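Local coordinates for pectinesterase (Sitophilus oryzae, PDB 4PMH), which hydrolyses the methyl esters of pectin to galacturonate units and methanol, and probably helps the insect digest plant cell walls, at residues P257-D260 with P261-Y265; T25-G29 with W30-S34; L312-K315 with E316-I319; V154-P157 with A158-I161. All coordinates share one frame; numbering follows the deposited sequence.

Contact 1 (P257-D260 with P261-Y265)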
loop_
_atom_site.group_PDB
_atom_site.type_symbol
_atom_site.label_atom_id
_atom_site.label_comp_id
_atom_site.label_asym_id
_atom_site.label_seq_id
_atom_site.Cartn_x
_atom_site.Cartn_y
_atom_site.Cartn_z
ATOM N N PRO A 257 -6.668 -6.695 1.041
ATOM C CA PRO A 257 -7.614 -5.601 1.294
ATOM C C PRO A 257 -8.642 -5.881 2.377
ATOM O O PRO A 257 -9.105 -7.023 2.514
ATOM C CB PRO A 257 -8.304 -5.393 -0.072
ATOM C CG PRO A 257 -7.876 -6.531 -0.932
ATOM C CD PRO A 257 -7.058 -7.500 -0.127
ATOM N N ASP A 258 -8.967 -4.840 3.160
ATOM C CA ASP A 258 -10.054 -4.901 4.147
ATOM C C ASP A 258 -11.141 -3.889 3.785
ATOM O O ASP A 258 -11.835 -3.328 4.646
ATOM C CB ASP A 258 -9.524 -4.727 5.586
ATOM C CG ASP A 258 -9.161 -3.292 5.949
ATOM O OD1 ASP A 258 -8.785 -2.483 5.076
ATOM O OD2 ASP A 258 -9.195 -3.006 7.177
ATOM N N THR A 259 -11.305 -3.695 2.484
ATOM C CA THR A 259 -12.307 -2.797 1.947
ATOM C C THR A 259 -13.664 -2.973 2.616
ATOM O O THR A 259 -14.189 -4.090 2.722
ATOM C CB THR A 259 -12.509 -3.056 0.445
ATOM O OG1 THR A 259 -11.245 -3.324 -0.185
ATOM C CG2 THR A 259 -13.191 -1.866 -0.189
ATOM N N ASP A 260 -14.224 -1.861 3.064
ATOM C CA ASP A 260 -15.586 -1.830 3.617
ATOM C C ASP A 260 -16.596 -2.421 2.609
ATOM O O ASP A 260 -16.532 -2.085 1.426
ATOM C CB ASP A 260 -15.958 -0.373 3.985
ATOM C CG ASP A 260 -17.277 -0.262 4.755
ATOM O OD1 ASP A 260 -18.359 -0.449 4.146
ATOM O OD2 ASP A 260 -17.232 0.062 5.961
ATOM N N PRO A 261 -17.526 -3.296 3.078
ATOM C CA PRO A 261 -18.525 -3.951 2.197
ATOM C C PRO A 261 -19.410 -2.989 1.407
ATOM O O PRO A 261 -19.879 -3.331 0.335
ATOM C CB PRO A 261 -19.361 -4.794 3.166
ATOM C CG PRO A 261 -19.093 -4.221 4.513
ATOM C CD PRO A 261 -17.657 -3.785 4.462
ATOM N N HIS A 262 -19.583 -1.771 1.908
ATOM C CA HIS A 262 -20.394 -0.772 1.234
ATOM C C HIS A 262 -19.574 0.068 0.274
ATOM O O HIS A 262 -20.117 0.896 -0.457
ATOM C CB HIS A 262 -21.112 0.084 2.286
ATOM C CG HIS A 262 -21.897 -0.740 3.259
ATOM N ND1 HIS A 262 -23.256 -0.945 3.140
ATOM C CD2 HIS A 262 -21.500 -1.477 4.325
ATOM C CE1 HIS A 262 -23.667 -1.748 4.106
ATOM N NE2 HIS A 262 -22.622 -2.085 4.840
ATOM N N LYS A 263 -18.265 -0.159 0.261
ATOM C CA LYS A 263 -17.370 0.526 -0.670
ATOM C C LYS A 263 -17.238 -0.316 -1.937
ATOM O O LYS A 263 -16.799 -1.462 -1.888
ATOM C CB LYS A 263 -15.993 0.763 -0.009
ATOM C CG LYS A 263 -15.138 1.824 -0.690
ATOM C CD LYS A 263 -13.749 1.990 -0.057
ATOM C CE LYS A 263 -13.738 2.895 1.153
ATOM N NZ LYS A 263 -12.383 3.428 1.473
ATOM N N MET A 264 -17.610 0.278 -3.070
ATOM C CA MET A 264 -17.519 -0.357 -4.373
ATOM C C MET A 264 -16.074 -0.512 -4.854
ATOM O O MET A 264 -15.713 -1.508 -5.482
ATOM C CB MET A 264 -18.262 0.508 -5.410
ATOM C CG MET A 264 -19.475 -0.121 -6.070
ATOM S SD MET A 264 -19.738 0.621 -7.704
ATOM C CE MET A 264 -19.595 -0.797 -8.787
ATOM N N TYR A 265 -15.288 0.529 -4.619
ATOM C CA TYR A 265 -13.946 0.652 -5.164
ATOM C C TYR A 265 -12.872 0.430 -4.109
ATOM O O TYR A 265 -12.581 1.323 -3.311
ATOM C CB TYR A 265 -13.784 2.038 -5.809
ATOM C CG TYR A 265 -14.825 2.268 -6.886
ATOM C CD1 TYR A 265 -14.779 1.551 -8.058
ATOM C CD2 TYR A 265 -15.883 3.145 -6.692
ATOM C CE1 TYR A 265 -15.742 1.727 -9.051
ATOM C CE2 TYR A 265 -16.849 3.325 -7.669
ATOM C CZ TYR A 265 -16.775 2.612 -8.840
ATOM O OH TYR A 265 -17.732 2.771 -9.819
#
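K263 returns its backbone N to D260 O at 2.8 Å, closing a type I beta turn whose second and third residues are P261 and H262. A second bond runs inside the first: H262 N reaches D260 OD1 at 2.9 Å with an N-H...O angle of 159°, which makes the aspartate the head of an Asx turn. With CG anti to the backbone N (chi1 -172°) the carboxylate swings toward the following peptides, and OD1 offers H262 N its anti lone pair. The same OD1 lies in the plane of the imidazole, at its edge, 3.3 Å from H262 CD2. On the inner side the T259 and K263 side chains cross at about a right angle, T259 CG2 packing 3.8 Å from K263 CB. Here T259 OG1 bonds Q311 N, and K263 NZ goes on to G231 O. The outer side is looser, with D260 and H262 exposed. An alanine in place of P261 would remove the ring that lies 3.6 Å from D260 CG through its CD, and would probably open a gap against D351 and let the turn backbone flex. The loop follows strand 252-257 of the beta-helix, the T259 side chain about 8 Å from that of W292, which probably binds substrate. Polar bonds thus hold the turn at its mouth, where R355 of strand 355-359 ties both ends by bonding D260 O and K263 O.

Contact 2 (T25-G29 with W30-S34)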
loop_
_atom_site.group_PDB
_atom_site.type_symbol
_atom_site.label_atom_id
_atom_site.label_comp_id
_atom_site.label_asym_id
_atom_site.label_seq_id
_atom_site.Cartn_x
_atom_site.Cartn_y
_atom_site.Cartn_z
ATOM N N THR A 25 -13.403 5.396 -13.001
ATOM C CA THR A 25 -14.426 4.886 -12.167
ATOM C C THR A 25 -13.931 4.792 -10.705
ATOM O O THR A 25 -14.599 5.273 -9.772
ATOM C CB THR A 25 -14.891 3.590 -12.848
ATOM O OG1 THR A 25 -16.139 3.839 -13.527
ATOM C CG2 THR A 25 -14.992 2.497 -11.951
ATOM N N TYR A 26 -12.737 4.244 -10.515
ATOM C CA TYR A 26 -12.096 4.203 -9.181
ATOM C C TYR A 26 -11.753 5.599 -8.606
ATOM O O TYR A 26 -11.744 5.812 -7.382
ATOM C CB TYR A 26 -10.859 3.280 -9.247
ATOM C CG TYR A 26 -11.154 1.821 -9.026
ATOM C CD1 TYR A 26 -11.577 0.992 -10.065
ATOM C CD2 TYR A 26 -10.978 1.246 -7.772
ATOM C CE1 TYR A 26 -11.857 -0.342 -9.852
ATOM C CE2 TYR A 26 -11.258 -0.085 -7.552
ATOM C CZ TYR A 26 -11.696 -0.873 -8.593
ATOM O OH TYR A 26 -11.954 -2.190 -8.360
ATOM N N LEU A 27 -11.487 6.563 -9.488
ATOM C CA LEU A 27 -11.173 7.920 -9.090
ATOM C C LEU A 27 -12.378 8.656 -8.498
ATOM O O LEU A 27 -12.207 9.590 -7.711
ATOM C CB LEU A 27 -10.604 8.720 -10.278
ATOM C CG LEU A 27 -9.142 8.504 -10.659
ATOM C CD1 LEU A 27 -8.876 9.106 -12.044
ATOM C CD2 LEU A 27 -8.208 9.086 -9.611
ATOM N N GLN A 28 -13.586 8.249 -8.884
ATOM C CA GLN A 28 -14.800 8.733 -8.246
ATOM C C GLN A 28 -14.877 10.256 -8.277
ATOM O O GLN A 28 -15.217 10.886 -7.301
ATOM C CB GLN A 28 -14.876 8.212 -6.800
ATOM C CG GLN A 28 -15.013 6.709 -6.678
ATOM C CD GLN A 28 -14.731 6.220 -5.262
ATOM O OE1 GLN A 28 -15.560 6.380 -4.369
ATOM N NE2 GLN A 28 -13.556 5.621 -5.051
ATOM N N GLY A 29 -14.522 10.847 -9.406
ATOM C CA GLY A 29 -14.611 12.296 -9.576
ATOM C C GLY A 29 -13.326 13.039 -9.262
ATOM O O GLY A 29 -13.172 14.202 -9.653
ATOM N N TRP A 30 -12.398 12.402 -8.550
ATOM C CA TRP A 30 -11.108 13.028 -8.318
ATOM C C TRP A 30 -10.334 13.137 -9.637
ATOM O O TRP A 30 -10.249 12.189 -10.401
ATOM C CB TRP A 30 -10.299 12.262 -7.268
ATOM C CG TRP A 30 -8.909 12.773 -7.076
ATOM C CD1 TRP A 30 -8.480 14.077 -7.145
ATOM C CD2 TRP A 30 -7.752 11.988 -6.773
ATOM N NE1 TRP A 30 -7.124 14.144 -6.897
ATOM C CE2 TRP A 30 -6.655 12.878 -6.664
ATOM C CE3 TRP A 30 -7.536 10.625 -6.571
ATOM C CZ2 TRP A 30 -5.357 12.432 -6.383
ATOM C CZ3 TRP A 30 -6.249 10.187 -6.273
ATOM C CH2 TRP A 30 -5.180 11.085 -6.187
ATOM N N SER A 31 -9.807 14.318 -9.899
ATOM C CA SER A 31 -8.976 14.557 -11.066
ATOM C C SER A 31 -7.561 14.911 -10.580
ATOM O O SER A 31 -7.293 16.055 -10.190
ATOM C CB SER A 31 -9.587 15.666 -11.885
ATOM O OG SER A 31 -10.082 16.695 -11.049
ATOM N N PRO A 32 -6.673 13.902 -10.543
ATOM C CA PRO A 32 -5.338 14.069 -9.962
ATOM C C PRO A 32 -4.499 15.084 -10.736
ATOM O O PRO A 32 -4.461 15.031 -11.963
ATOM C CB PRO A 32 -4.721 12.677 -10.075
ATOM C CG PRO A 32 -5.873 11.743 -10.241
ATOM C CD PRO A 32 -6.901 12.520 -10.999
ATOM N N PRO A 33 -3.859 16.024 -10.026
ATOM C CA PRO A 33 -2.990 16.928 -10.770
ATOM C C PRO A 33 -1.747 16.226 -11.314
ATOM O O PRO A 33 -1.292 15.233 -10.739
ATOM C CB PRO A 33 -2.658 18.032 -9.773
ATOM C CG PRO A 33 -3.088 17.543 -8.427
ATOM C CD PRO A 33 -4.036 16.411 -8.616
ATOM N N SER A 34 -1.240 16.720 -12.441
ATOM C CA SER A 34 0.047 16.267 -12.992
ATOM C C SER A 34 1.116 16.415 -11.935
ATOM O O SER A 34 1.124 17.404 -11.224
ATOM C CB SER A 34 0.466 17.157 -14.155
ATOM O OG SER A 34 0.673 18.493 -13.679
#
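L27 O is held by two donors: W30 N bonds it at 2.9 Å with an N-H...O angle of 156°, and R213 NH1 reaches it from strand 213-217. The first of these bonds closes a type I' beta turn from L27 to W30, and its donor stands 56° out of the carbonyl plane. Q28 and G29, the two middle residues, both have positive phi; a side chain at G29 would collide with the carbonyl O of Q28, a place suited to glycine. The side chain of Q28 folds back over the last turn of the helix instead of following the beta turn, giving its NE2 to Y26 O at 3.0 Å, with that oxygen close to the plane of the amide, and also to S233 OG. Beyond the turn the contact becomes apolar. One branch of L27 does most of the touching: CD2 meets W30 CE3 at 3.5 Å, and the same CD2 also touches P32 CG at 3.6 Å. W30 has its CG anti to the backbone N (chi1 174°), which swings the indole back beneath P32, whose CG stands 3.8 Å above the centre of the ring plane. Leucine, indole and proline therefore close on one another in a small triangle. The turn follows helix 23-27 and leads the chain along the outside of the parallel sheet, with L27 and P32 against Y215 of strand 213-217, L27 also on I235 of strand 233-237, and W30 and P32 on Q189 of strand 188-191.

Contact 3 (L312-K315 with E316-I319)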
loop_
_atom_site.group_PDB
_atom_site.type_symbol
_atom_site.label_atom_id
_atom_site.label_comp_id
_atom_site.label_asym_id
_atom_site.label_seq_id
_atom_site.Cartn_x
_atom_site.Cartn_y
_atom_site.Cartn_z
ATOM N N LEU A 312 -10.763 -6.133 -4.917
ATOM C CA LEU A 312 -9.584 -6.070 -5.770
ATOM C C LEU A 312 -9.892 -6.526 -7.193
ATOM O O LEU A 312 -10.385 -7.609 -7.393
ATOM C CB LEU A 312 -8.479 -6.979 -5.232
ATOM C CG LEU A 312 -7.265 -7.197 -6.121
ATOM C CD1 LEU A 312 -6.488 -5.915 -6.406
ATOM C CD2 LEU A 312 -6.349 -8.201 -5.447
ATOM N N ILE A 313 -9.561 -5.693 -8.161
ATOM C CA ILE A 313 -9.593 -6.069 -9.563
ATOM C C ILE A 313 -8.200 -5.926 -10.184
ATOM O O ILE A 313 -7.570 -4.873 -10.075
ATOM C CB ILE A 313 -10.618 -5.222 -10.306
ATOM C CG1 ILE A 313 -12.011 -5.665 -9.847
ATOM C CG2 ILE A 313 -10.451 -5.372 -11.830
ATOM C CD1 ILE A 313 -13.112 -4.792 -10.380
ATOM N N ILE A 314 -7.718 -7.004 -10.803
ATOM C CA ILE A 314 -6.488 -6.965 -11.598
ATOM C C ILE A 314 -6.888 -7.052 -13.056
ATOM O O ILE A 314 -7.429 -8.064 -13.493
ATOM C CB ILE A 314 -5.534 -8.092 -11.232
ATOM C CG1 ILE A 314 -5.125 -7.967 -9.766
ATOM C CG2 ILE A 314 -4.294 -8.051 -12.119
ATOM C CD1 ILE A 314 -4.491 -9.209 -9.190
ATOM N N LYS A 315 -6.657 -5.965 -13.785
ATOM C CA LYS A 315 -7.119 -5.810 -15.169
ATOM C C LYS A 315 -5.968 -5.502 -16.132
ATOM O O LYS A 315 -5.147 -4.630 -15.847
ATOM C CB LYS A 315 -8.095 -4.639 -15.225
ATOM C CG LYS A 315 -8.621 -4.294 -16.610
ATOM C CD LYS A 315 -9.862 -3.426 -16.465
ATOM C CE LYS A 315 -10.431 -2.990 -17.811
ATOM N NZ LYS A 315 -11.592 -2.087 -17.608
ATOM N N GLU A 316 -5.926 -6.199 -17.276
ATOM C CA GLU A 316 -4.950 -5.914 -18.339
ATOM C C GLU A 316 -3.525 -5.793 -17.816
ATOM O O GLU A 316 -2.763 -4.911 -18.186
ATOM C CB GLU A 316 -5.434 -4.715 -19.171
ATOM C CG GLU A 316 -6.756 -5.097 -19.821
ATOM C CD GLU A 316 -7.402 -4.034 -20.665
ATOM O OE1 GLU A 316 -6.815 -2.954 -20.794
ATOM O OE2 GLU A 316 -8.496 -4.309 -21.213
ATOM N N SER A 317 -3.188 -6.718 -16.928
ATOM C CA SER A 317 -1.885 -6.766 -16.322
ATOM C C SER A 317 -1.162 -8.065 -16.704
ATOM O O SER A 317 -1.780 -9.042 -17.147
ATOM C CB SER A 317 -2.011 -6.637 -14.813
ATOM O OG SER A 317 -2.421 -5.328 -14.461
ATOM N N THR A 318 0.149 -8.037 -16.527
ATOM C CA THR A 318 0.995 -9.187 -16.729
ATOM C C THR A 318 1.175 -9.925 -15.398
ATOM O O THR A 318 1.618 -9.344 -14.418
ATOM C CB THR A 318 2.362 -8.735 -17.266
ATOM O OG1 THR A 318 2.189 -8.131 -18.565
ATOM C CG2 THR A 318 3.318 -9.906 -17.368
ATOM N N ILE A 319 0.824 -11.195 -15.358
ATOM C CA ILE A 319 0.991 -11.994 -14.147
ATOM C C ILE A 319 1.987 -13.097 -14.478
ATOM O O ILE A 319 1.724 -13.922 -15.360
ATOM C CB ILE A 319 -0.337 -12.590 -13.675
ATOM C CG1 ILE A 319 -1.383 -11.470 -13.490
ATOM C CG2 ILE A 319 -0.148 -13.365 -12.386
ATOM C CD1 ILE A 319 -2.747 -11.955 -13.030
#
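K315 and E316 lie side by side and point the same way, their CG atoms 3.8 Å apart, although they are neighbours at the corner where one strand gives way to the next. In an extended strand successive side chains would alternate; here E316 takes a left-handed backbone conformation (phi 49°), which turns it alongside the lysine. Their opposite charges probably attract at a distance, K315 NZ being 5.2 Å from E316 OE2. Each end has its own mate: the lysine bonds F21 O, while the glutamate makes a salt bridge to K271 through OE1 and a hydrogen bond to N360 through OE2. On the inner side, I314 CG2 lies 3.8 Å from S317 CB, and at longer range 4.3 Å from I319 CD1. S317 OG, anti to the carbonyl carbon and beside the backbone N (chi1 -70°), can turn back to give a bond to K315 O at 3.1 Å, standing well above the carbonyl plane. It also accepts the N-H of S272. Without the hydroxyl, as with a valine here, S272 N is likely to lose its acceptor and K315 O this donor. The corner joins strands 311-315 and 318-319, in two different sheets of the right-handed parallel beta-helix, and N361 spans it by bonding I314 O and S317 N. The chemistry implies a corner whose named charged and hydroxyl groups each have partners although most of it is buried.

Contact 4 (V154-P157 with A158-I161)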
loop_
_atom_site.group_PDB
_atom_site.type_symbol
_atom_site.label_atom_id
_atom_site.label_comp_id
_atom_site.label_asym_id
_atom_site.label_seq_id
_atom_site.Cartn_x
_atom_site.Cartn_y
_atom_site.Cartn_z
ATOM N N VAL A 154 1.597 9.083 6.083
ATOM C CA VAL A 154 0.894 10.225 5.499
ATOM C C VAL A 154 -0.523 10.282 6.055
ATOM O O VAL A 154 -1.332 9.401 5.765
ATOM C CB VAL A 154 0.815 10.110 3.967
ATOM C CG1 VAL A 154 0.122 11.330 3.369
ATOM C CG2 VAL A 154 2.194 9.931 3.370
ATOM N N LYS A 155 -0.797 11.316 6.854
ATOM C CA LYS A 155 -2.121 11.625 7.384
ATOM C C LYS A 155 -2.685 12.939 6.850
ATOM O O LYS A 155 -3.589 13.481 7.458
ATOM C CB LYS A 155 -2.062 11.713 8.918
ATOM C CG LYS A 155 -1.809 10.374 9.580
ATOM C CD LYS A 155 -1.648 10.487 11.093
ATOM C CE LYS A 155 -2.976 10.392 11.834
ATOM N NZ LYS A 155 -3.489 8.998 11.932
ATOM N N ALA A 156 -2.156 13.467 5.750
ATOM C CA ALA A 156 -2.688 14.674 5.150
ATOM C C ALA A 156 -3.147 14.351 3.741
ATOM O O ALA A 156 -2.551 13.512 3.073
ATOM C CB ALA A 156 -1.629 15.776 5.105
ATOM N N PRO A 157 -4.215 15.019 3.280
ATOM C CA PRO A 157 -4.649 14.852 1.893
ATOM C C PRO A 157 -3.724 15.540 0.909
ATOM O O PRO A 157 -2.960 16.405 1.288
ATOM C CB PRO A 157 -6.038 15.513 1.863
ATOM C CG PRO A 157 -6.050 16.456 3.005
ATOM C CD PRO A 157 -5.114 15.901 4.053
ATOM N N ALA A 158 -3.773 15.130 -0.353
ATOM C CA ALA A 158 -3.115 15.887 -1.426
ATOM C C ALA A 158 -1.581 15.789 -1.473
ATOM O O ALA A 158 -0.913 16.576 -2.160
ATOM C CB ALA A 158 -3.522 17.359 -1.333
ATOM N N VAL A 159 -1.022 14.835 -0.733
ATOM C CA VAL A 159 0.394 14.620 -0.750
ATOM C C VAL A 159 0.797 13.875 -2.015
ATOM O O VAL A 159 0.137 12.904 -2.413
ATOM C CB VAL A 159 0.852 13.787 0.476
ATOM C CG1 VAL A 159 2.314 13.443 0.353
ATOM C CG2 VAL A 159 0.588 14.558 1.747
ATOM N N GLN A 160 1.899 14.325 -2.612
ATOM C CA GLN A 160 2.547 13.655 -3.716
ATOM C C GLN A 160 3.920 13.127 -3.235
ATOM O O GLN A 160 4.694 13.865 -2.604
ATOM C CB GLN A 160 2.728 14.625 -4.903
ATOM C CG GLN A 160 1.420 15.187 -5.461
ATOM C CD GLN A 160 1.635 16.136 -6.633
ATOM O OE1 GLN A 160 2.733 16.676 -6.823
ATOM N NE2 GLN A 160 0.584 16.376 -7.398
ATOM N N ILE A 161 4.199 11.847 -3.503
ATOM C CA ILE A 161 5.477 11.228 -3.161
ATOM C C ILE A 161 6.085 10.771 -4.476
ATOM O O ILE A 161 5.457 10.010 -5.206
ATOM C CB ILE A 161 5.301 10.007 -2.217
ATOM C CG1 ILE A 161 4.668 10.410 -0.893
ATOM C CG2 ILE A 161 6.653 9.371 -1.944
ATOM C CD1 ILE A 161 4.310 9.215 -0.004
#
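V159 CG2 stands to one side of the plane of the A156-P157 peptide, out past its oxygen, 3.6 Å from A156 O, while the pyrrolidine ring of P157 continues from the nitrogen edge. A156 O is buried here and has no hydrogen-bond partner in the model; the V159 methyl is what meets it across the turn. The next peptide, from P157 to A158, carries the change of direction. A158 has a positive phi of 74°, which brings its CB to 2.8 Å from P157 O. V159 N also comes near P157 O, but at an angle too poor for a bond, and no hydrogen bond crosses the turn at all. The two halves, measured from end to end, run 142° apart. This is a corner of the right-handed parallel beta-helix, where strand 152-154 of one sheet gives way to strand 160-162 of another. The side-chain packing on its inner side is aliphatic: V154 CG1, set anti to the backbone N (chi1 -178°), meets V159 CG2 tip to tip at 3.6 Å. The other branch of V154 slides past I161 in the opposite direction, its CG2 4.0 Å from I161 CD1. A156 CB adds a looser touch on V159 CG2 at 4.2 Å. Polar links run instead to neighbouring coils and loops, for V154 shares backbone bonds with Q182 and N184, V159 with Q189, and A158 O receives R66 NH2. Q160 OE1 bonds T90 OG1 and Q160 NE2 bonds Q189 OE1.

Overall arrangement
Contacts 3 and 4 are the buried pair: each turns the chain at a corner between two sheets of the beta-helix, and each includes part of the same ten-stranded sheet, about 26 Å apart between centres. Their chemistry differs, since 312-319 adds a lysine, a glutamate and a serine hydroxyl to its aliphatic packing, whereas 154-161 is almost entirely aliphatic. Contact 2 lies at the surface and contact 1 is only partly buried; both rely on a backbone turn closed by a hydrogen bond. These outer contacts touch each other, with Y265 packing on T25, Y26 and Q28. Contact 2 also reaches both inner ones, through Y26 on I313 and P33 on Q160, and so connects otherwise separate places.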